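Local coordinates for protein beta-N-acetylhexosaminidase (Streptomyces plicatus, PDB 1JAK) that hydrolyses terminal beta-linked N-acetylhexosamine residues, as a family 20 glycoside hydrolase using substrate-assisted catalysis, and here holds an azasugar inhibitor, at residues 157-162 against 442-447; 163-168 against 447-452; 178-183 against 238-243; 184-189 against 464-469. One frame throughout, in Å; residues are numbered along the deposited sequence.

Interaction 1 (157-162 against 442-447); sequences YAWRSA and GVEAPL
Trp159 lays its indole alongside the Glu444 side chain, both pointing the same way, with ring and carboxylate planes only 19° apart. The edge of the indole meets Val443 O and Glu444 OE1 near its own plane, Trp159 CD1 lying 3.5 Å from Val443 O. Between indole and carboxylate sits the hydroxyl of Ser161: Ser161 OG donates at a short 2.5 Å on the anti lone pair of Glu444 OE1, and receives a weak bond from Trp159 NE1 at 2.7 Å. Ser161 OG is placed for both by lying between its backbone N and carbonyl carbon (chi1 57°), while the Glu444 chain runs extended from CB. The other carboxylate oxygen, Glu444 OE2, is hydrogen-bonded to His192 ND1 on strand 190-194, so both oxygens of this buried acid have partners. Beneath the side chains the strands run parallel, the axes of 159-162 and 442-447 4.6 Å apart, joined by Val443 N to Trp159 O, Ser161 N to Val443 O at 3.0 Å and Ala445 N to Ser161 O. Tyr157 CB rests 3.7 Å from Gly442 CA, where a side chain on Gly442 would collide with Trp159 O. Arg160, on the face shared with Val443, turns its guanidinium back to Tyr157 O and forms a salt bridge with Glu98. Strands 159-165 and 440-447 are the first and last of eight parallel strands, and their pairing is the closure of an alpha/beta (TIM) barrel.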
# COMPACT_ATOMS: atom_id res chain seq x y z
N TYR A 157 8.62 -3.69 10.67
CA TYR A 157 7.20 -4.02 10.86
C TYR A 157 6.69 -4.94 9.77
O TYR A 157 7.14 -4.87 8.63
CB TYR A 157 6.36 -2.74 10.86
CG TYR A 157 6.61 -1.83 12.03
CD1 TYR A 157 6.19 -2.19 13.32
CD2 TYR A 157 7.27 -0.61 11.87
CE1 TYR A 157 6.42 -1.35 14.40
CE2 TYR A 157 7.50 0.24 12.95
CZ TYR A 157 7.07 -0.14 14.21
OH TYR A 157 7.29 0.69 15.29
N ALA A 158 5.72 -5.79 10.12
CA ALA A 158 5.14 -6.73 9.17
C ALA A 158 3.96 -6.14 8.40
O ALA A 158 3.57 -6.67 7.37
CB ALA A 158 4.70 -8.00 9.89
N TRP A 159 3.39 -5.05 8.91
CA TRP A 159 2.27 -4.41 8.22
C TRP A 159 2.77 -3.12 7.57
O TRP A 159 2.94 -2.11 8.24
CB TRP A 159 1.12 -4.10 9.20
CG TRP A 159 -0.13 -3.66 8.49
CD1 TRP A 159 -0.35 -2.47 7.86
CD2 TRP A 159 -1.32 -4.45 8.29
NE1 TRP A 159 -1.58 -2.47 7.26
CE2 TRP A 159 -2.20 -3.66 7.51
CE3 TRP A 159 -1.72 -5.73 8.68
CZ2 TRP A 159 -3.47 -4.13 7.11
CZ3 TRP A 159 -2.97 -6.19 8.29
CH2 TRP A 159 -3.83 -5.39 7.51
N ARG A 160 3.03 -3.19 6.27
CA ARG A 160 3.51 -2.04 5.51
C ARG A 160 2.57 -1.95 4.32
O ARG A 160 2.78 -2.60 3.30
CB ARG A 160 4.96 -2.29 5.06
CG ARG A 160 5.90 -2.71 6.21
CD ARG A 160 7.35 -2.83 5.76
NE ARG A 160 7.50 -3.73 4.62
CZ ARG A 160 7.50 -5.06 4.69
NH1 ARG A 160 7.37 -5.67 5.86
NH2 ARG A 160 7.62 -5.77 3.58
N SER A 161 1.52 -1.15 4.46
CA SER A 161 0.52 -1.07 3.41
C SER A 161 0.24 0.27 2.77
O SER A 161 0.59 1.33 3.28
CB SER A 161 -0.81 -1.63 3.94
OG SER A 161 -1.20 -0.93 5.10
N ALA A 162 -0.41 0.18 1.61
CA ALA A 162 -0.81 1.35 0.84
C ALA A 162 -2.27 1.11 0.51
O ALA A 162 -2.65 -0.01 0.15
CB ALA A 162 0.02 1.46 -0.43
N GLY A 442 2.36 -1.88 12.27
CA GLY A 442 3.01 -1.22 11.16
C GLY A 442 2.33 0.07 10.76
O GLY A 442 1.66 0.71 11.58
N VAL A 443 2.50 0.44 9.50
CA VAL A 443 1.95 1.69 8.99
C VAL A 443 1.24 1.52 7.66
O VAL A 443 1.38 0.49 7.00
CB VAL A 443 3.08 2.72 8.80
CG1 VAL A 443 3.83 2.92 10.11
CG2 VAL A 443 4.05 2.24 7.71
N GLU A 444 0.49 2.54 7.26
CA GLU A 444 -0.21 2.52 5.99
C GLU A 444 -0.30 3.93 5.43
O GLU A 444 -0.40 4.90 6.18
CB GLU A 444 -1.62 1.94 6.13
CG GLU A 444 -2.38 1.90 4.81
CD GLU A 444 -3.65 1.07 4.87
OE1 GLU A 444 -3.57 -0.13 5.21
OE2 GLU A 444 -4.73 1.61 4.58
N ALA A 445 -0.24 4.04 4.10
CA ALA A 445 -0.35 5.32 3.42
C ALA A 445 -1.60 5.27 2.54
O ALA A 445 -1.57 4.73 1.43
CB ALA A 445 0.88 5.57 2.56
N PRO A 446 -2.72 5.82 3.03
CA PRO A 446 -3.96 5.81 2.24
C PRO A 446 -4.03 6.93 1.21
O PRO A 446 -3.63 8.06 1.49
CB PRO A 446 -5.06 5.97 3.29
CG PRO A 446 -4.39 5.59 4.60
CD PRO A 446 -3.01 6.17 4.43
N LEU A 447 -4.55 6.61 0.03
CA LEU A 447 -4.72 7.61 -1.02
C LEU A 447 -6.20 7.68 -1.35
O LEU A 447 -6.74 6.83 -2.06
CB LEU A 447 -3.91 7.24 -2.28
CG LEU A 447 -4.03 8.23 -3.46
CD1 LEU A 447 -3.70 9.65 -3.00
CD2 LEU A 447 -3.07 7.80 -4.57

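Interaction 2 (163-168 against 447-452); sequences MLDVSR and LWTETL. With IFG ((2R,3R,4S,5R)-2-acetamido-3,4-dihydroxy-5-hydroxymethyl-piperidine), chain F.
Met163 and Trp448 make the aromatic contact: Met163 CE stands 3.3 Å from the centroid of the Trp448 six-membered ring, almost exactly on its normal, and SD lies over the same face, a Met-aromatic contact. The bend at chi3 (83°) brings the methyl over the ring. The inhibitor covers the opposite face with its C3 over the ring centre, so the indole is sandwiched between Met163 and the inhibitor. Among the hydrogen bonds, Leu447 N to Met163 O and Asp165 N to Leu447 O continue the strand pairing, and Thr449 OG1 donates to Asp165 O at 2.8 Å. Asp165 is gripped through both oxygens. Asp165 OD1 accepts from Ser167 N, an Asx turn, and from Arg168 N, which extends it to an Asx motif, while OD2 receives Thr449 N and Arg168 NH1 from opposite faces of the carboxylate. Charge completes the contact: Arg168 NH1 pairs with Asp165 OD2 at 3.0 Å in the guanidinium plane, whereas Glu450 OE2 lies over a guanidinium face, 3.4 Å from Arg168 NH1, a purely electrostatic pairing. Arg168 NH1 and NH2 both donate to O3 of the inhibitor, each at 2.9 Å, and the inhibitor O4 donates to Glu450 OE2, a very short 2.5 Å. Asp165, with Asp197 and Gln199, probably positions Arg168 to bind O3, while Glu450 takes O4 and Trp448 provides the apolar platform, consistent with recognition of the sugar-ring hydroxyls.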
# COMPACT_ATOMS: atom_id res chain seq x y z
N MET A 163 -3.10 2.14 0.64
CA MET A 163 -4.51 1.98 0.31
C MET A 163 -4.87 2.81 -0.90
O MET A 163 -4.36 3.91 -1.09
CB MET A 163 -5.40 2.44 1.48
CG MET A 163 -6.89 2.21 1.22
SD MET A 163 -7.98 3.32 2.15
CE MET A 163 -7.95 4.77 1.06
N LEU A 164 -5.75 2.27 -1.74
CA LEU A 164 -6.22 3.03 -2.89
C LEU A 164 -7.74 3.06 -2.79
O LEU A 164 -8.38 2.02 -2.62
CB LEU A 164 -5.81 2.39 -4.22
CG LEU A 164 -6.32 3.17 -5.45
CD1 LEU A 164 -5.72 4.58 -5.46
CD2 LEU A 164 -5.95 2.44 -6.73
N ASP A 165 -8.29 4.26 -2.88
CA ASP A 165 -9.73 4.49 -2.82
C ASP A 165 -10.24 4.41 -4.26
O ASP A 165 -9.93 5.27 -5.08
CB ASP A 165 -9.98 5.90 -2.24
CG ASP A 165 -11.44 6.35 -2.30
OD1 ASP A 165 -12.32 5.60 -2.79
OD2 ASP A 165 -11.69 7.48 -1.86
N VAL A 166 -10.99 3.35 -4.58
CA VAL A 166 -11.54 3.20 -5.92
C VAL A 166 -13.04 3.48 -5.90
O VAL A 166 -13.74 3.24 -6.89
CB VAL A 166 -11.28 1.78 -6.50
CG1 VAL A 166 -9.78 1.56 -6.67
CG2 VAL A 166 -11.88 0.71 -5.59
N SER A 167 -13.52 4.01 -4.78
CA SER A 167 -14.94 4.33 -4.61
C SER A 167 -15.28 5.76 -5.03
O SER A 167 -16.26 5.98 -5.74
CB SER A 167 -15.36 4.12 -3.15
OG SER A 167 -15.27 2.75 -2.77
N ARG A 168 -14.48 6.73 -4.59
CA ARG A 168 -14.73 8.13 -4.94
C ARG A 168 -14.58 8.31 -6.45
O ARG A 168 -15.41 8.95 -7.09
CB ARG A 168 -13.81 9.04 -4.13
CG ARG A 168 -14.37 9.36 -2.74
CD ARG A 168 -14.98 8.12 -2.04
NE ARG A 168 -15.55 8.48 -0.74
CZ ARG A 168 -14.85 8.56 0.39
NH1 ARG A 168 -13.54 8.29 0.39
NH2 ARG A 168 -15.44 8.96 1.51
N LEU A 447 -4.55 6.61 0.03
CA LEU A 447 -4.72 7.61 -1.02
C LEU A 447 -6.20 7.68 -1.35
O LEU A 447 -6.74 6.83 -2.06
CB LEU A 447 -3.91 7.24 -2.28
CG LEU A 447 -4.03 8.23 -3.46
CD1 LEU A 447 -3.70 9.65 -3.00
CD2 LEU A 447 -3.07 7.80 -4.57
N TRP A 448 -6.87 8.69 -0.79
CA TRP A 448 -8.29 8.91 -1.02
C TRP A 448 -8.47 9.62 -2.35
O TRP A 448 -7.62 10.41 -2.76
CB TRP A 448 -8.87 9.72 0.14
CG TRP A 448 -8.72 9.00 1.44
CD1 TRP A 448 -7.79 9.25 2.42
CD2 TRP A 448 -9.48 7.88 1.89
NE1 TRP A 448 -7.93 8.34 3.45
CE2 TRP A 448 -8.97 7.49 3.15
CE3 TRP A 448 -10.56 7.16 1.35
CZ2 TRP A 448 -9.49 6.42 3.87
CZ3 TRP A 448 -11.08 6.09 2.07
CH2 TRP A 448 -10.54 5.73 3.32
N THR A 449 -9.58 9.36 -3.04
CA THR A 449 -9.74 9.96 -4.36
C THR A 449 -10.87 10.94 -4.65
O THR A 449 -11.31 11.06 -5.79
CB THR A 449 -9.77 8.84 -5.43
OG1 THR A 449 -10.79 7.89 -5.13
CG2 THR A 449 -8.42 8.12 -5.46
N GLU A 450 -11.35 11.66 -3.63
CA GLU A 450 -12.39 12.65 -3.88
C GLU A 450 -11.97 13.62 -4.98
O GLU A 450 -12.80 14.06 -5.77
CB GLU A 450 -12.69 13.47 -2.62
CG GLU A 450 -13.65 12.82 -1.64
CD GLU A 450 -12.97 11.99 -0.58
OE1 GLU A 450 -11.79 11.62 -0.76
OE2 GLU A 450 -13.62 11.70 0.44
N THR A 451 -10.67 13.94 -5.02
CA THR A 451 -10.15 14.91 -5.98
C THR A 451 -9.28 14.37 -7.11
O THR A 451 -8.79 15.14 -7.94
CB THR A 451 -9.29 15.99 -5.25
OG1 THR A 451 -8.04 15.41 -4.86
CG2 THR A 451 -10.01 16.50 -4.01
N LEU A 452 -9.09 13.05 -7.15
CA LEU A 452 -8.23 12.43 -8.16
C LEU A 452 -9.00 11.51 -9.09
O LEU A 452 -9.64 10.56 -8.65
CB LEU A 452 -7.13 11.65 -7.44
CG LEU A 452 -6.49 12.46 -6.29
CD1 LEU A 452 -5.57 11.57 -5.47
CD2 LEU A 452 -5.73 13.65 -6.85
N1 IFG F . -11.91 10.62 5.97
C2 IFG F . -12.65 9.48 5.37
C3 IFG F . -12.22 9.08 3.90
C4 IFG F . -11.90 10.29 3.00
C5 IFG F . -10.89 11.18 3.72
C6 IFG F . -10.41 12.41 2.95
C7 IFG F . -11.28 7.90 6.67
C8 IFG F . -11.04 6.69 7.54
C9 IFG F . -11.40 11.68 5.08
N2 IFG F . -12.52 8.30 6.25
O7 IFG F . -10.30 8.54 6.35
O3 IFG F . -13.25 8.31 3.31
O4 IFG F . -13.10 11.04 2.78
O6 IFG F . -9.16 12.87 3.43

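Interaction 3 (178-183 against 238-243); sequences RYIDRV and RYAASR
Helices 173-184 and 230-242 are neighbours on the outside of the catalytic barrel, and here they run nearly parallel, the axes of 178-183 and 238-242 lying 10.2 Å apart and crossing at -17°. Ile180 fills the buried side of the interface. Ile180 CD1 meets Ala240 CB at 3.9 Å and reaches the edge of the Tyr239 ring, while CG2 packs on Arg243 CG. Nearer solvent, Asp181 bridges two polar groups. Tyr239 OH donates at 2.7 Å on the syn lone pair of Asp181 OD2, with ring and carboxylate planes 62° apart; Arg243 NE forms a salt bridge with Asp181 OD1 at 3.2 Å, meeting that oxygen nearly along its C-O bond. The Arg243 chain, bent at chi2 (63°), folds back over Tyr239 so that one guanidinium face lies above the phenol CZ, and Arg243 NH1 donates to Ser242 OG. An alanine in place of Asp181 would probably leave the Tyr239 hydroxyl without this acceptor and Arg243 NE without its charged mate, with the phenol freer to turn. An apolar inner side with a polar, partly exposed outer side joins two neighbouring outer helices, as in an alpha/beta barrel.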
# COMPACT_ATOMS: atom_id res chain seq x y z
N ARG A 178 -1.12 -0.62 -12.24
CA ARG A 178 -0.13 0.44 -12.34
C ARG A 178 0.22 0.95 -10.94
O ARG A 178 1.40 1.12 -10.61
CB ARG A 178 -0.65 1.58 -13.21
CG ARG A 178 0.16 2.87 -13.12
CD ARG A 178 -0.26 3.87 -14.18
NE ARG A 178 0.11 5.24 -13.84
CZ ARG A 178 0.10 6.26 -14.70
NH1 ARG A 178 -0.26 6.06 -15.96
NH2 ARG A 178 0.43 7.48 -14.29
N TYR A 179 -0.79 1.17 -10.10
CA TYR A 179 -0.52 1.66 -8.75
C TYR A 179 0.21 0.58 -7.94
O TYR A 179 1.07 0.89 -7.12
CB TYR A 179 -1.82 2.06 -8.05
CG TYR A 179 -1.56 2.97 -6.87
CD1 TYR A 179 -1.07 4.27 -7.06
CD2 TYR A 179 -1.75 2.53 -5.56
CE1 TYR A 179 -0.76 5.09 -5.98
CE2 TYR A 179 -1.45 3.35 -4.47
CZ TYR A 179 -0.95 4.63 -4.69
OH TYR A 179 -0.63 5.44 -3.62
N ILE A 180 -0.14 -0.67 -8.18
CA ILE A 180 0.52 -1.78 -7.49
C ILE A 180 2.01 -1.73 -7.81
O ILE A 180 2.85 -1.88 -6.92
CB ILE A 180 -0.07 -3.14 -7.95
CG1 ILE A 180 -1.40 -3.39 -7.23
CG2 ILE A 180 0.92 -4.28 -7.70
CD1 ILE A 180 -2.20 -4.56 -7.77
N ASP A 181 2.35 -1.49 -9.07
CA ASP A 181 3.75 -1.42 -9.43
C ASP A 181 4.45 -0.23 -8.78
O ASP A 181 5.63 -0.31 -8.44
CB ASP A 181 3.91 -1.40 -10.96
CG ASP A 181 3.48 -2.72 -11.59
OD1 ASP A 181 3.65 -3.77 -10.94
OD2 ASP A 181 2.98 -2.70 -12.74
N ARG A 182 3.72 0.87 -8.59
CA ARG A 182 4.30 2.04 -7.94
C ARG A 182 4.70 1.69 -6.51
O ARG A 182 5.80 2.02 -6.07
CB ARG A 182 3.30 3.20 -7.89
CG ARG A 182 2.85 3.75 -9.24
CD ARG A 182 3.99 4.41 -10.00
NE ARG A 182 3.49 5.27 -11.07
CZ ARG A 182 3.76 5.11 -12.36
NH1 ARG A 182 4.53 4.11 -12.78
NH2 ARG A 182 3.26 5.97 -13.25
N VAL A 183 3.80 1.03 -5.78
CA VAL A 183 4.08 0.70 -4.39
C VAL A 183 5.08 -0.43 -4.19
O VAL A 183 5.82 -0.45 -3.20
CB VAL A 183 2.78 0.38 -3.61
CG1 VAL A 183 1.76 1.49 -3.83
CG2 VAL A 183 2.21 -0.97 -4.03
N ARG A 238 -4.36 -11.65 -7.89
CA ARG A 238 -3.27 -12.45 -8.45
C ARG A 238 -2.07 -11.58 -8.79
O ARG A 238 -0.93 -11.92 -8.47
CB ARG A 238 -3.73 -13.18 -9.71
CG ARG A 238 -2.67 -14.11 -10.30
CD ARG A 238 -2.94 -14.40 -11.77
NE ARG A 238 -2.79 -13.19 -12.58
CZ ARG A 238 -1.63 -12.60 -12.82
NH1 ARG A 238 -0.50 -13.09 -12.32
NH2 ARG A 238 -1.59 -11.49 -13.56
N TYR A 239 -2.33 -10.45 -9.44
CA TYR A 239 -1.26 -9.53 -9.83
C TYR A 239 -0.57 -9.00 -8.58
O TYR A 239 0.66 -8.93 -8.51
CB TYR A 239 -1.83 -8.37 -10.64
CG TYR A 239 -0.77 -7.53 -11.33
CD1 TYR A 239 -0.16 -7.96 -12.50
CD2 TYR A 239 -0.37 -6.30 -10.79
CE1 TYR A 239 0.82 -7.20 -13.13
CE2 TYR A 239 0.62 -5.53 -11.41
CZ TYR A 239 1.21 -5.99 -12.59
OH TYR A 239 2.17 -5.24 -13.22
N ALA A 240 -1.37 -8.61 -7.58
CA ALA A 240 -0.81 -8.10 -6.34
C ALA A 240 0.05 -9.17 -5.68
O ALA A 240 1.13 -8.88 -5.18
CB ALA A 240 -1.93 -7.68 -5.39
N ALA A 241 -0.43 -10.41 -5.70
CA ALA A 241 0.31 -11.52 -5.11
C ALA A 241 1.66 -11.71 -5.80
O ALA A 241 2.66 -12.01 -5.14
CB ALA A 241 -0.52 -12.80 -5.19
N SER A 242 1.70 -11.53 -7.12
CA SER A 242 2.95 -11.68 -7.86
C SER A 242 3.92 -10.56 -7.50
O SER A 242 5.12 -10.64 -7.77
CB SER A 242 2.69 -11.71 -9.37
OG SER A 242 2.24 -10.45 -9.85
N ARG A 243 3.39 -9.49 -6.90
CA ARG A 243 4.21 -8.36 -6.47
C ARG A 243 4.32 -8.41 -4.94
O ARG A 243 4.69 -7.43 -4.29
CB ARG A 243 3.58 -7.03 -6.90
CG ARG A 243 4.04 -6.51 -8.27
CD ARG A 243 3.66 -7.43 -9.41
NE ARG A 243 4.11 -6.89 -10.70
CZ ARG A 243 4.23 -7.62 -11.81
NH1 ARG A 243 3.95 -8.92 -11.79
NH2 ARG A 243 4.66 -7.06 -12.93

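Interaction 4 (184-189 against 464-469); sequences ARYKYN and PRLPGV
Tyr186 presents both faces of its ring to aliphatic carbon: Pro467 CG lies over one, 3.8 Å from the centroid and 16° off the normal, a CH-pi contact, and Arg185 CB covers the centre of the other. Pro467 and the tyrosine lie side by side, pointing the same way, and Pro467 CB also comes against Tyr186 CD1 at 3.9 Å. Leu466 CD2 approaches this ring obliquely, 4.3 Å from Tyr186 CD2, and Tyr186 OH is hydrogen-bonded to Trp496 NE1 of helix 493-499. The second ring, Tyr188, meets Leu466 O at its edge, near the ring plane. Tyr188 OH donates to Leu466 O at 2.7 Å, tilted 16° from the carbonyl plane, a bond that takes up a backbone oxygen in the first turn of helix 465-474. Leu466 crosses Tyr188 obliquely: CG anti to the backbone N (chi1 -176°) carries Leu466 CD1 to 3.6 Å from Tyr188 CE2, and Leu466 CD1 is also 3.3 Å from Tyr188 OH. Val469 CB closes in on Tyr188 OH at 3.4 Å, one turn further along the helix. A leucine in place of Tyr188 would probably leave Leu466 O without this donor and open a gap between Leu466 and Val469. A type I turn from Ala184 to Lys187 follows on from helix 173-184, and Tyr188 leads toward strand 190-194; Tyr188 also touches Ala445 of strand 440-447, so the contact lies between the barrel sheet and helix 465-474, with helix 493-499 beside Pro467.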
# COMPACT_ATOMS: atom_id res chain seq x y z
N ALA A 184 5.11 -1.37 -5.13
CA ALA A 184 6.03 -2.51 -5.04
C ALA A 184 7.48 -2.05 -4.95
O ALA A 184 8.33 -2.73 -4.37
CB ALA A 184 5.84 -3.43 -6.24
N ARG A 185 7.77 -0.88 -5.53
CA ARG A 185 9.13 -0.34 -5.52
C ARG A 185 9.70 -0.14 -4.13
O ARG A 185 10.91 -0.22 -3.93
CB ARG A 185 9.17 1.03 -6.21
CG ARG A 185 8.97 1.01 -7.72
CD ARG A 185 8.76 2.43 -8.23
NE ARG A 185 8.62 2.47 -9.69
CZ ARG A 185 9.64 2.57 -10.54
NH1 ARG A 185 10.88 2.66 -10.09
NH2 ARG A 185 9.41 2.56 -11.85
N TYR A 186 8.83 0.10 -3.16
CA TYR A 186 9.28 0.39 -1.81
C TYR A 186 9.04 -0.65 -0.73
O TYR A 186 9.01 -0.35 0.46
CB TYR A 186 8.71 1.76 -1.41
CG TYR A 186 8.98 2.78 -2.50
CD1 TYR A 186 10.28 3.19 -2.78
CD2 TYR A 186 7.95 3.23 -3.33
CE1 TYR A 186 10.56 4.01 -3.87
CE2 TYR A 186 8.22 4.05 -4.43
CZ TYR A 186 9.53 4.44 -4.69
OH TYR A 186 9.81 5.21 -5.79
N LYS A 187 8.86 -1.89 -1.17
CA LYS A 187 8.69 -3.02 -0.27
C LYS A 187 7.41 -3.06 0.58
O LYS A 187 7.39 -3.69 1.63
CB LYS A 187 9.93 -3.15 0.63
CG LYS A 187 11.24 -3.28 -0.16
CD LYS A 187 12.43 -3.56 0.76
CE LYS A 187 13.75 -3.71 -0.02
NZ LYS A 187 14.27 -2.41 -0.55
N TYR A 188 6.37 -2.38 0.12
CA TYR A 188 5.09 -2.44 0.82
C TYR A 188 4.68 -3.90 0.65
O TYR A 188 5.04 -4.52 -0.35
CB TYR A 188 4.05 -1.56 0.13
CG TYR A 188 4.10 -0.10 0.50
CD1 TYR A 188 3.50 0.36 1.68
CD2 TYR A 188 4.73 0.83 -0.32
CE1 TYR A 188 3.53 1.71 2.03
CE2 TYR A 188 4.77 2.19 0.02
CZ TYR A 188 4.16 2.62 1.19
OH TYR A 188 4.18 3.95 1.53
N ASN A 189 3.94 -4.46 1.61
CA ASN A 189 3.53 -5.86 1.47
C ASN A 189 2.03 -6.09 1.57
O ASN A 189 1.56 -7.22 1.52
CB ASN A 189 4.28 -6.75 2.48
CG ASN A 189 3.95 -6.43 3.92
OD1 ASN A 189 3.15 -5.54 4.22
ND2 ASN A 189 4.57 -7.17 4.83
N PRO A 464 6.24 12.73 -3.71
CA PRO A 464 7.26 11.89 -3.07
C PRO A 464 7.06 11.35 -1.65
O PRO A 464 8.02 10.87 -1.05
CB PRO A 464 8.49 12.77 -3.14
CG PRO A 464 7.90 14.10 -2.75
CD PRO A 464 6.58 14.16 -3.53
N ARG A 465 5.85 11.42 -1.10
CA ARG A 465 5.64 10.94 0.26
C ARG A 465 5.52 9.42 0.41
O ARG A 465 5.81 8.87 1.47
CB ARG A 465 4.40 11.61 0.87
CG ARG A 465 4.59 13.12 1.08
CD ARG A 465 3.30 13.81 1.52
NE ARG A 465 2.25 13.70 0.50
CZ ARG A 465 1.11 14.38 0.53
NH1 ARG A 465 0.85 15.23 1.52
NH2 ARG A 465 0.22 14.21 -0.44
N LEU A 466 5.12 8.74 -0.66
CA LEU A 466 4.95 7.28 -0.63
C LEU A 466 6.19 6.50 -0.16
O LEU A 466 6.08 5.60 0.68
CB LEU A 466 4.52 6.78 -2.02
CG LEU A 466 4.20 5.28 -2.14
CD1 LEU A 466 2.93 4.96 -1.38
CD2 LEU A 466 4.04 4.92 -3.61
N PRO A 467 7.38 6.83 -0.69
CA PRO A 467 8.58 6.10 -0.25
C PRO A 467 8.87 6.29 1.24
O PRO A 467 9.37 5.37 1.90
CB PRO A 467 9.69 6.71 -1.12
CG PRO A 467 8.96 7.19 -2.34
CD PRO A 467 7.70 7.78 -1.77
N GLY A 468 8.57 7.47 1.75
CA GLY A 468 8.81 7.77 3.15
C GLY A 468 8.03 6.90 4.11
O GLY A 468 8.58 6.43 5.11
N VAL A 469 6.76 6.67 3.82
CA VAL A 469 5.94 5.84 4.69
C VAL A 469 6.43 4.39 4.62
O VAL A 469 6.38 3.66 5.61
CB VAL A 469 4.46 5.90 4.30
CG1 VAL A 469 3.62 5.11 5.30
CG2 VAL A 469 4.01 7.36 4.26

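All four contacts lie in the catalytic alpha/beta barrel. Interactions 1 and 2 follow one another along strands 159-165 and 440-447, sharing Leu447, with centres 16 Å apart; the first closes the sheet and the second reaches the inhibitor pocket at its C-terminal end. Interaction 3 lies outside the sheet, nested in sequence within the span closed by interaction 1, and its helix 173-184 directly follows strand 159-165. Interaction 4 takes up the chain leaving that helix, about 9 Å from interaction 1 and 12 Å from interaction 3, between centres. Contacts 1, 2 and 4 each join early to late barrel segments, so the start and end of the barrel sequence meet in the sheet, at the pocket and beside helix 465-474.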